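Local coordinates for protein PlaB phospholipase (Legionella pneumophila, PDB 6ZTI) that probably hydrolyses phospholipids as an alpha/beta hydrolase, with its activity controlled by NAD(H)-mediated assembly into tetramers, at residues 28-33 with 273-278; 197-202 with 269-274; 260-265 with 284-289. All blocks are in the same frame, centred on the assembly; numbering follows the deposited sequence.

Overall arrangement
The three contacts lie on the same side of the chain's centre, in the alpha/beta hydrolase domain. Each uses the region between strand 257-261 and helix 286-296, or the ends of these elements. In this fold the catalytic histidine usually comes from the loop after the last strand. The centres of contacts 1 and 2 are about 11 Å apart, and both contain I273 and I274. Contacts 2 and 3 lie about 9 Å apart and are joined by S265 N and I271 O at 2.8 Å. S276 OG of contact 1 meets H285 NE2 of contact 3 at 2.8 Å. Among the three contacts, contact 2 alone reaches a bound thio-NAD, through R202.

Contact 1 (28-33 with 273-278); sequences HTNTYG and IIRSIT
R275 holds CG anti to its backbone N (chi1 -175°), and a bend at chi2 (71°) turns CD toward N30 O, in the 3-10 segment 29-32. N30 CG sits between its own backbone N and carbonyl carbon, 3.7 Å from R275 NH2. The contact belongs to the alpha/beta hydrolase fold. It joins the loop after strand 16-21 to the loop that runs from strand 257-261 to helix 286-296.

The N30 amide and the R275 guanidinium are stacked, with their planes 24° apart. N30 ND2 lies 3.7 Å from R275 NH2. N30 O lies over one face of the guanidinium, offset toward the rim. It is 3.4 Å from R275 NH1, but the angle is poor for a hydrogen bond. That oxygen accepts from G33 N instead, at 2.8 Å. N30 is also steadied from within its own segment. Its backbone N donates to H28 ND1, and its ND2 stands over the centre of the H28 ring.

I274 covers the other end of the 3-10 segment. Its CG1 packs against Y32 O at 3.4 Å. CD1 reaches the edge of the Y32 ring. The two side chains lie side by side and point the same way. T31 CG2 rests over the centre of the Y32 ring, while Y32 OH bonds to G58 O.

G33 packs close against the type I turn 274-277. A backbone bond from I277 N to I274 O closes that turn. The second subunit packs P476 and A477 against the 28-30 side of the loop. At the turn, G33 CA lies 3.8 Å from I277 O and 3.9 Å from I274 O.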
loop_
_atom_site.group_PDB
_atom_site.type_symbol
_atom_site.label_atom_id
_atom_site.label_comp_id
_atom_site.label_asym_id
_atom_site.label_seq_id
_atom_site.Cartn_x
_atom_site.Cartn_y
_atom_site.Cartn_z
ATOM N N HIS B 28 30.565 -13.217 -11.371
ATOM C CA HIS B 28 31.772 -13.874 -11.856
ATOM C C HIS B 28 32.441 -12.948 -12.859
ATOM O O HIS B 28 31.766 -12.401 -13.738
ATOM C CB HIS B 28 31.409 -15.219 -12.493
ATOM C CG HIS B 28 32.560 -16.162 -12.627
ATOM N ND1 HIS B 28 33.750 -15.807 -13.227
ATOM C CD2 HIS B 28 32.694 -17.459 -12.263
ATOM C CE1 HIS B 28 34.574 -16.841 -13.210
ATOM N NE2 HIS B 28 33.957 -17.856 -12.632
ATOM N N THR B 29 33.760 -12.767 -12.725
ATOM C CA THR B 29 34.491 -11.824 -13.562
ATOM C C THR B 29 34.720 -12.339 -14.975
ATOM O O THR B 29 35.293 -11.612 -15.794
ATOM C CB THR B 29 35.841 -11.460 -12.922
ATOM O OG1 THR B 29 36.508 -12.643 -12.473
ATOM C CG2 THR B 29 35.644 -10.502 -11.738
ATOM N N ASN B 30 34.304 -13.562 -15.293
ATOM C CA ASN B 30 34.292 -13.964 -16.694
ATOM C C ASN B 30 33.300 -13.145 -17.504
ATOM O O ASN B 30 33.312 -13.224 -18.738
ATOM C CB ASN B 30 33.981 -15.463 -16.837
ATOM C CG ASN B 30 32.610 -15.852 -16.295
ATOM O OD1 ASN B 30 31.763 -15.007 -16.024
ATOM N ND2 ASN B 30 32.389 -17.154 -16.145
ATOM N N THR B 31 32.449 -12.366 -16.831
ATOM C CA THR B 31 31.588 -11.406 -17.510
ATOM C C THR B 31 32.362 -10.562 -18.519
ATOM O O THR B 31 31.787 -10.100 -19.511
ATOM C CB THR B 31 30.916 -10.508 -16.464
ATOM O OG1 THR B 31 29.936 -9.663 -17.086
ATOM C CG2 THR B 31 31.950 -9.626 -15.762
ATOM N N TYR B 32 33.661 -10.352 -18.286
ATOM C CA TYR B 32 34.495 -9.546 -19.173
ATOM C C TYR B 32 34.986 -10.307 -20.397
ATOM O O TYR B 32 35.677 -9.713 -21.233
ATOM C CB TYR B 32 35.711 -8.995 -18.413
ATOM C CG TYR B 32 35.362 -8.147 -17.204
ATOM C CD1 TYR B 32 34.561 -7.022 -17.334
ATOM C CD2 TYR B 32 35.861 -8.457 -15.934
ATOM C CE1 TYR B 32 34.244 -6.239 -16.236
ATOM C CE2 TYR B 32 35.554 -7.680 -14.834
ATOM C CZ TYR B 32 34.744 -6.568 -14.997
ATOM O OH TYR B 32 34.424 -5.779 -13.911
ATOM N N GLY B 33 34.640 -11.589 -20.533
ATOM C CA GLY B 33 35.126 -12.369 -21.651
ATOM C C GLY B 33 36.623 -12.556 -21.503
ATOM O O GLY B 33 37.160 -12.582 -20.399
ATOM N N ILE B 273 28.050 -7.912 -25.903
ATOM C CA ILE B 273 28.945 -6.842 -26.349
ATOM C C ILE B 273 30.365 -7.014 -25.806
ATOM O O ILE B 273 31.332 -6.672 -26.496
ATOM C CB ILE B 273 28.363 -5.467 -25.982
ATOM C CG1 ILE B 273 29.260 -4.343 -26.514
ATOM C CG2 ILE B 273 28.189 -5.332 -24.482
ATOM C CD1 ILE B 273 28.556 -2.987 -26.637
ATOM N N ILE B 274 30.532 -7.547 -24.585
ATOM C CA ILE B 274 31.881 -7.841 -24.091
ATOM C C ILE B 274 32.024 -9.331 -23.775
ATOM O O ILE B 274 33.107 -9.905 -23.934
ATOM C CB ILE B 274 32.256 -6.962 -22.872
ATOM C CG1 ILE B 274 33.700 -7.256 -22.420
ATOM C CG2 ILE B 274 31.281 -7.148 -21.731
ATOM C CD1 ILE B 274 34.251 -6.325 -21.326
ATOM N N ARG B 275 30.931 -9.981 -23.364
ATOM C CA ARG B 275 31.012 -11.381 -22.959
ATOM C C ARG B 275 31.468 -12.291 -24.097
ATOM O O ARG B 275 32.114 -13.315 -23.844
ATOM C CB ARG B 275 29.653 -11.852 -22.438
ATOM C CG ARG B 275 29.668 -13.273 -21.873
ATOM C CD ARG B 275 30.429 -13.347 -20.555
ATOM N NE ARG B 275 30.367 -14.671 -19.937
ATOM C CZ ARG B 275 31.225 -15.654 -20.185
ATOM N NH1 ARG B 275 32.216 -15.478 -21.054
ATOM N NH2 ARG B 275 31.086 -16.819 -19.563
ATOM N N SER B 276 31.144 -11.948 -25.345
ATOM C CA SER B 276 31.430 -12.817 -26.480
ATOM C C SER B 276 32.866 -12.705 -26.998
ATOM O O SER B 276 33.238 -13.464 -27.904
ATOM C CB SER B 276 30.447 -12.518 -27.617
ATOM O OG SER B 276 30.704 -11.268 -28.229
ATOM N N ILE B 277 33.685 -11.826 -26.425
ATOM C CA ILE B 277 35.049 -11.608 -26.897
ATOM C C ILE B 277 35.932 -12.768 -26.457
ATOM O O ILE B 277 36.015 -13.081 -25.264
ATOM C CB ILE B 277 35.600 -10.276 -26.363
ATOM C CG1 ILE B 277 34.750 -9.110 -26.859
ATOM C CG2 ILE B 277 37.045 -10.084 -26.775
ATOM C CD1 ILE B 277 35.187 -7.773 -26.318
ATOM N N THR B 278 36.627 -13.381 -27.412
ATOM C CA THR B 278 37.614 -14.411 -27.118
ATOM C C THR B 278 38.944 -14.022 -27.747
ATOM O O THR B 278 39.004 -13.177 -28.646
ATOM C CB THR B 278 37.187 -15.793 -27.642
ATOM O OG1 THR B 278 37.243 -15.807 -29.074
ATOM C CG2 THR B 278 35.780 -16.126 -27.183
#

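Contact 2 (197-202 with 269-274); sequences GQKIDR and KNIGII. With SND (thionicotinamide-adenine-dinucleotide), chain I.
D201 and N270 meet through one side-chain bond. D201 CB points toward 269-274, and CG is anti to the backbone N (chi1 -172°). N270 ND2 donates to the syn lone pair of D201 OD2 at 3.3 Å. The bond is nearly straight (165°) and lies in the amide plane. The two side chains cross at about a right angle, with their flat groups 56° apart. N270 is modelled in two conformers, so this bond may not always be present.

A water adds a second link. It donates to D201 OD2 at 2.5 Å and accepts from I271 N at 2.8 Å. D201 OD1 is taken by Q203 N.

The apolar part rests on I271, whose CD1 touches K199 CG at 3.9 Å. K199 turns away beyond that point, bent at chi2. I273 CD1 comes to 4.1 Å from G197 N.

R202 binds the ligand through its backbone. The thioamide N7N of thio-NAD donates to R202 O at 3.1 Å. The R202 guanidinium forms a salt bridge with E324 and a cation-pi contact with Y335. Thio-NAD also bonds to residues of the third subunit. Through R202 the contact forms part of an inter-subunit thio-NAD site, one of those that bind NAD(+) in this protein.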
loop_
_atom_site.group_PDB
_atom_site.type_symbol
_atom_site.label_atom_id
_atom_site.label_comp_id
_atom_site.label_asym_id
_atom_site.label_seq_id
_atom_site.Cartn_x
_atom_site.Cartn_y
_atom_site.Cartn_z
ATOM N N GLY B 197 25.243 -1.919 -28.723
ATOM C CA GLY B 197 24.684 -2.641 -29.838
ATOM C C GLY B 197 23.172 -2.621 -29.725
ATOM O O GLY B 197 22.613 -2.182 -28.717
ATOM N N GLN B 198 22.518 -3.116 -30.774
ATOM C CA GLN B 198 21.060 -3.156 -30.818
ATOM C C GLN B 198 20.546 -4.481 -31.366
ATOM O O GLN B 198 19.468 -4.534 -31.972
ATOM C CB GLN B 198 20.506 -2.012 -31.654
ATOM C CG GLN B 198 21.071 -1.918 -33.032
ATOM C CD GLN B 198 20.283 -0.943 -33.845
ATOM O OE1 GLN B 198 20.001 0.167 -33.390
ATOM N NE2 GLN B 198 19.877 -1.356 -35.030
ATOM N N LYS B 199 21.284 -5.553 -31.130
ATOM C CA LYS B 199 20.906 -6.899 -31.537
ATOM C C LYS B 199 20.288 -7.630 -30.347
ATOM O O LYS B 199 20.836 -7.586 -29.242
ATOM C CB LYS B 199 22.140 -7.662 -32.031
ATOM C CG LYS B 199 21.857 -8.789 -32.994
ATOM C CD LYS B 199 21.499 -8.243 -34.370
ATOM C CE LYS B 199 21.427 -9.358 -35.400
ATOM N NZ LYS B 199 20.684 -8.934 -36.621
ATOM N N ILE B 200 19.152 -8.289 -30.559
ATOM C CA ILE B 200 18.575 -9.157 -29.536
ATOM C C ILE B 200 19.205 -10.527 -29.686
ATOM O O ILE B 200 19.291 -11.059 -30.800
ATOM C CB ILE B 200 17.045 -9.255 -29.659
ATOM C CG1 ILE B 200 16.388 -7.877 -29.573
ATOM C CG2 ILE B 200 16.495 -10.199 -28.581
ATOM C CD1 ILE B 200 16.742 -7.080 -28.326
ATOM N N ASP B 201 19.664 -11.101 -28.580
ATOM C CA ASP B 201 20.022 -12.515 -28.606
ATOM C C ASP B 201 18.712 -13.271 -28.412
ATOM O O ASP B 201 18.201 -13.393 -27.295
ATOM C CB ASP B 201 21.062 -12.885 -27.558
ATOM C CG ASP B 201 21.559 -14.328 -27.729
ATOM O OD1 ASP B 201 20.827 -15.128 -28.342
ATOM O OD2 ASP B 201 22.672 -14.670 -27.279
ATOM N N ARG B 202 18.160 -13.770 -29.517
ATOM C CA ARG B 202 16.788 -14.264 -29.518
ATOM C C ARG B 202 16.641 -15.582 -28.778
ATOM O O ARG B 202 15.506 -15.999 -28.520
ATOM C CB ARG B 202 16.296 -14.373 -30.965
ATOM C CG ARG B 202 16.321 -13.008 -31.663
ATOM C CD ARG B 202 15.293 -12.866 -32.763
ATOM N NE ARG B 202 15.305 -11.508 -33.274
ATOM C CZ ARG B 202 14.623 -10.504 -32.737
ATOM N NH1 ARG B 202 13.852 -10.698 -31.671
ATOM N NH2 ARG B 202 14.714 -9.298 -33.269
ATOM N N LYS B 269 27.609 -15.392 -24.223
ATOM C CA LYS B 269 28.817 -15.739 -24.968
ATOM C C LYS B 269 28.598 -15.710 -26.482
ATOM O O LYS B 269 29.565 -15.546 -27.229
ATOM C CB LYS B 269 29.335 -17.115 -24.522
ATOM C CG LYS B 269 29.909 -17.110 -23.101
ATOM C CD LYS B 269 30.837 -18.278 -22.844
ATOM C CE LYS B 269 30.082 -19.529 -22.430
ATOM N NZ LYS B 269 31.024 -20.632 -22.061
ATOM N N ASN B 270 27.351 -15.817 -26.950
ATOM C CA ASN B 270 27.089 -15.781 -28.389
ATOM C C ASN B 270 27.448 -14.420 -28.976
ATOM O O ASN B 270 28.320 -14.312 -29.849
ATOM C CB ASN B 270 25.615 -16.094 -28.682
ATOM C CG ASN B 270 25.208 -17.498 -28.276
ATOM O OD1 ASN B 270 25.941 -18.463 -28.492
ATOM N ND2 ASN B 270 24.012 -17.620 -27.693
ATOM N N ILE B 271 26.775 -13.363 -28.521
ATOM C CA ILE B 271 26.968 -12.048 -29.126
ATOM C C ILE B 271 26.930 -10.921 -28.100
ATOM O O ILE B 271 26.672 -9.765 -28.446
ATOM C CB ILE B 271 25.912 -11.809 -30.220
ATOM C CG1 ILE B 271 24.504 -11.953 -29.641
ATOM C CG2 ILE B 271 26.090 -12.786 -31.364
ATOM C CD1 ILE B 271 23.456 -11.234 -30.462
ATOM N N GLY B 272 27.193 -11.242 -26.838
ATOM C CA GLY B 272 27.267 -10.204 -25.824
ATOM C C GLY B 272 28.361 -9.196 -26.132
ATOM O O GLY B 272 29.472 -9.557 -26.524
ATOM N N ILE B 273 28.050 -7.912 -25.903
ATOM C CA ILE B 273 28.945 -6.842 -26.349
ATOM C C ILE B 273 30.365 -7.014 -25.806
ATOM O O ILE B 273 31.332 -6.672 -26.496
ATOM C CB ILE B 273 28.363 -5.467 -25.982
ATOM C CG1 ILE B 273 29.260 -4.343 -26.514
ATOM C CG2 ILE B 273 28.189 -5.332 -24.482
ATOM C CD1 ILE B 273 28.556 -2.987 -26.637
ATOM N N ILE B 274 30.532 -7.547 -24.585
ATOM C CA ILE B 274 31.881 -7.841 -24.091
ATOM C C ILE B 274 32.024 -9.331 -23.775
ATOM O O ILE B 274 33.107 -9.905 -23.934
ATOM C CB ILE B 274 32.256 -6.962 -22.872
ATOM C CG1 ILE B 274 33.700 -7.256 -22.420
ATOM C CG2 ILE B 274 31.281 -7.148 -21.731
ATOM C CD1 ILE B 274 34.251 -6.325 -21.326
HETATM P PA SND I . 5.317 -10.294 -28.447
HETATM O O1A SND I . 6.454 -11.240 -28.179
HETATM O O2A SND I . 5.701 -8.840 -28.613
HETATM O O5B SND I . 4.202 -10.405 -27.273
HETATM C C5B SND I . 3.104 -9.482 -27.124
HETATM C C4B SND I . 2.667 -9.631 -25.686
HETATM O O4B SND I . 2.373 -11.025 -25.428
HETATM C C3B SND I . 3.714 -9.245 -24.647
HETATM O O3B SND I . 3.114 -8.801 -23.439
HETATM C C2B SND I . 4.453 -10.561 -24.424
HETATM O O2B SND I . 5.094 -10.602 -23.156
HETATM C C1B SND I . 3.289 -11.552 -24.488
HETATM N N9A SND I . 3.648 -12.906 -24.906
HETATM C C8A SND I . 4.554 -13.266 -25.870
HETATM N N7A SND I . 4.688 -14.561 -26.018
HETATM C C5A SND I . 3.810 -15.093 -25.087
HETATM C C6A SND I . 3.493 -16.416 -24.726
HETATM N N6A SND I . 4.058 -17.491 -25.279
HETATM N N1A SND I . 2.573 -16.599 -23.753
HETATM C C2A SND I . 2.020 -15.527 -23.181
HETATM N N3A SND I . 2.253 -14.235 -23.425
HETATM C C4A SND I . 3.159 -14.084 -24.397
HETATM O O3 SND I . 4.417 -10.743 -29.677
HETATM P PN SND I . 4.604 -11.434 -31.106
HETATM O O1N SND I . 5.826 -10.891 -31.734
HETATM O O2N SND I . 3.321 -11.347 -31.835
HETATM O O5D SND I . 4.871 -12.928 -30.624
HETATM C C5D SND I . 4.661 -14.071 -31.466
HETATM C C4D SND I . 5.559 -15.162 -30.944
HETATM O O4D SND I . 6.942 -14.810 -31.179
HETATM C C3D SND I . 5.436 -15.441 -29.444
HETATM O O3D SND I . 5.416 -16.848 -29.255
HETATM C C2D SND I . 6.676 -14.756 -28.864
HETATM O O2D SND I . 7.162 -15.335 -27.659
HETATM C C1D SND I . 7.667 -14.975 -29.993
HETATM N N1N SND I . 8.723 -13.924 -29.944
HETATM C C2N SND I . 9.989 -14.361 -29.840
HETATM C C3N SND I . 11.034 -13.460 -29.867
HETATM C C7N SND I . 12.440 -13.915 -29.711
HETATM S S7N SND I . 13.699 -12.837 -29.855
HETATM N N7N SND I . 12.627 -15.191 -29.445
HETATM C C4N SND I . 10.743 -12.111 -30.009
HETATM C C5N SND I . 9.430 -11.688 -30.094
HETATM C C6N SND I . 8.423 -12.616 -30.055
HETATM O O HOH W 1 24.853 -13.718 -26.536
#

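Contact 3 (260-265 with 284-289); sequences VLPGLS and THPTAI
L264 meets the start of helix 286-296 with both of its methyl branches. The contact lies in the alpha/beta hydrolase fold, where strand 257-261 ends the parallel sheet and the next helix begins after a long loop. L264 CB points toward that helix. CG is anti to the carbonyl carbon (chi1 -64°) and divides the chain. CD1 continues anti to CA (chi2 180°) and comes to 3.2 Å from T287 OG1. It also packs on P286 CB, more loosely, at 4.3 Å. CD2 takes the other direction and meets H285 CE1 at 3.7 Å, in an oblique approach to the ring.

L261 and P262 complete the apolar patch. L261 CD1 lies 3.8 Å from T287 CA, against the backbone of the first helical turn. P262 CD touches P286 CB at 4.2 Å, one proline against the other. P262 O stands near P286 CG. P286 touches L261, P262 and L264, and it buries more surface in this contact than any other residue of the two segments.

The two polar side chains here have partners outside the two segments. T287 OG1 bonds to I273 O, and H285 NE2 bonds to S276 OG. The methyl groups of L264 pack beside these polar groups, whose bonds are already made. Backbone bonds tie L261 to T196 and, in the following loop, L264 to K199.

H285 is the N-cap of the helix, and its ring meets T287 N at the edge. I289 N donates to H285 O at 3.0 Å, a backbone bond four residues along the chain. H285 ND1 accepts in the ring plane from T287 N at 3.2 Å, with a bent N-H...N angle of 137°.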
loop_
_atom_site.group_PDB
_atom_site.type_symbol
_atom_site.label_atom_id
_atom_site.label_comp_id
_atom_site.label_asym_id
_atom_site.label_seq_id
_atom_site.Cartn_x
_atom_site.Cartn_y
_atom_site.Cartn_z
ATOM N N VAL B 260 27.019 2.784 -32.329
ATOM C CA VAL B 260 26.196 1.583 -32.285
ATOM C C VAL B 260 26.900 0.543 -33.152
ATOM O O VAL B 260 26.953 0.670 -34.379
ATOM C CB VAL B 260 24.764 1.855 -32.765
ATOM C CG1 VAL B 260 23.924 0.599 -32.709
ATOM C CG2 VAL B 260 24.097 2.973 -31.933
ATOM N N LEU B 261 27.457 -0.437 -32.531
ATOM C CA LEU B 261 28.247 -1.467 -33.195
ATOM C C LEU B 261 27.357 -2.590 -33.723
ATOM O O LEU B 261 26.302 -2.875 -33.149
ATOM C CB LEU B 261 29.263 -2.054 -32.226
ATOM C CG LEU B 261 30.219 -1.065 -31.560
ATOM C CD1 LEU B 261 31.259 -1.813 -30.690
ATOM C CD2 LEU B 261 30.909 -0.209 -32.608
ATOM N N PRO B 262 27.770 -3.266 -34.799
ATOM C CA PRO B 262 26.905 -4.277 -35.422
ATOM C C PRO B 262 26.944 -5.636 -34.738
ATOM O O PRO B 262 28.006 -6.145 -34.366
ATOM C CB PRO B 262 27.472 -4.386 -36.844
ATOM C CG PRO B 262 28.931 -4.131 -36.654
ATOM C CD PRO B 262 28.991 -3.036 -35.590
ATOM N N GLY B 263 25.759 -6.235 -34.614
ATOM C CA GLY B 263 25.620 -7.644 -34.291
ATOM C C GLY B 263 25.796 -8.006 -32.841
ATOM O O GLY B 263 26.078 -9.168 -32.530
ATOM N N LEU B 264 25.616 -7.060 -31.934
ATOM C CA LEU B 264 25.996 -7.230 -30.539
ATOM C C LEU B 264 24.807 -6.991 -29.618
ATOM O O LEU B 264 24.090 -5.993 -29.766
ATOM C CB LEU B 264 27.143 -6.279 -30.197
ATOM C CG LEU B 264 28.471 -6.492 -30.934
ATOM C CD1 LEU B 264 29.456 -5.461 -30.465
ATOM C CD2 LEU B 264 29.019 -7.881 -30.690
ATOM N N SER B 265 24.611 -7.902 -28.659
ATOM C CA SER B 265 23.551 -7.820 -27.665
ATOM C C SER B 265 24.154 -7.397 -26.333
ATOM O O SER B 265 25.339 -7.084 -26.235
ATOM C CB SER B 265 22.827 -9.158 -27.528
ATOM O OG SER B 265 23.700 -10.150 -26.997
ATOM N N THR B 284 38.775 -9.592 -34.856
ATOM C CA THR B 284 37.675 -9.301 -35.760
ATOM C C THR B 284 36.415 -8.884 -35.023
ATOM O O THR B 284 35.350 -8.782 -35.632
ATOM C CB THR B 284 37.370 -10.523 -36.624
ATOM O OG1 THR B 284 37.253 -11.678 -35.784
ATOM C CG2 THR B 284 38.477 -10.741 -37.638
ATOM N N HIS B 285 36.514 -8.665 -33.729
ATOM C CA HIS B 285 35.361 -8.371 -32.898
ATOM C C HIS B 285 35.146 -6.865 -32.848
ATOM O O HIS B 285 36.077 -6.137 -32.491
ATOM C CB HIS B 285 35.584 -8.909 -31.494
ATOM C CG HIS B 285 34.330 -9.037 -30.691
ATOM N ND1 HIS B 285 33.605 -7.946 -30.270
ATOM C CD2 HIS B 285 33.673 -10.128 -30.231
ATOM C CE1 HIS B 285 32.552 -8.360 -29.588
ATOM N NE2 HIS B 285 32.574 -9.680 -29.544
ATOM N N PRO B 286 33.959 -6.353 -33.190
ATOM C CA PRO B 286 33.797 -4.888 -33.203
ATOM C C PRO B 286 34.140 -4.233 -31.884
ATOM O O PRO B 286 34.790 -3.185 -31.885
ATOM C CB PRO B 286 32.316 -4.694 -33.558
ATOM C CG PRO B 286 31.902 -5.963 -34.206
ATOM C CD PRO B 286 32.714 -7.047 -33.580
ATOM N N THR B 287 33.712 -4.807 -30.755
ATOM C CA THR B 287 33.988 -4.188 -29.462
ATOM C C THR B 287 35.489 -4.044 -29.237
ATOM O O THR B 287 35.977 -2.970 -28.875
ATOM C CB THR B 287 33.372 -5.013 -28.329
ATOM O OG1 THR B 287 31.987 -5.250 -28.591
ATOM C CG2 THR B 287 33.513 -4.282 -27.001
ATOM N N ALA B 288 36.234 -5.132 -29.435
ATOM C CA ALA B 288 37.671 -5.104 -29.190
ATOM C C ALA B 288 38.364 -4.108 -30.111
ATOM O O ALA B 288 39.234 -3.341 -29.674
ATOM C CB ALA B 288 38.252 -6.503 -29.380
ATOM N N ILE B 289 37.983 -4.103 -31.390
ATOM C CA ILE B 289 38.619 -3.224 -32.364
ATOM C C ILE B 289 38.389 -1.766 -32.005
ATOM O O ILE B 289 39.301 -0.939 -32.107
ATOM C CB ILE B 289 38.107 -3.545 -33.782
ATOM C CG1 ILE B 289 38.687 -4.886 -34.278
ATOM C CG2 ILE B 289 38.468 -2.408 -34.751
ATOM C CD1 ILE B 289 37.869 -5.532 -35.378
#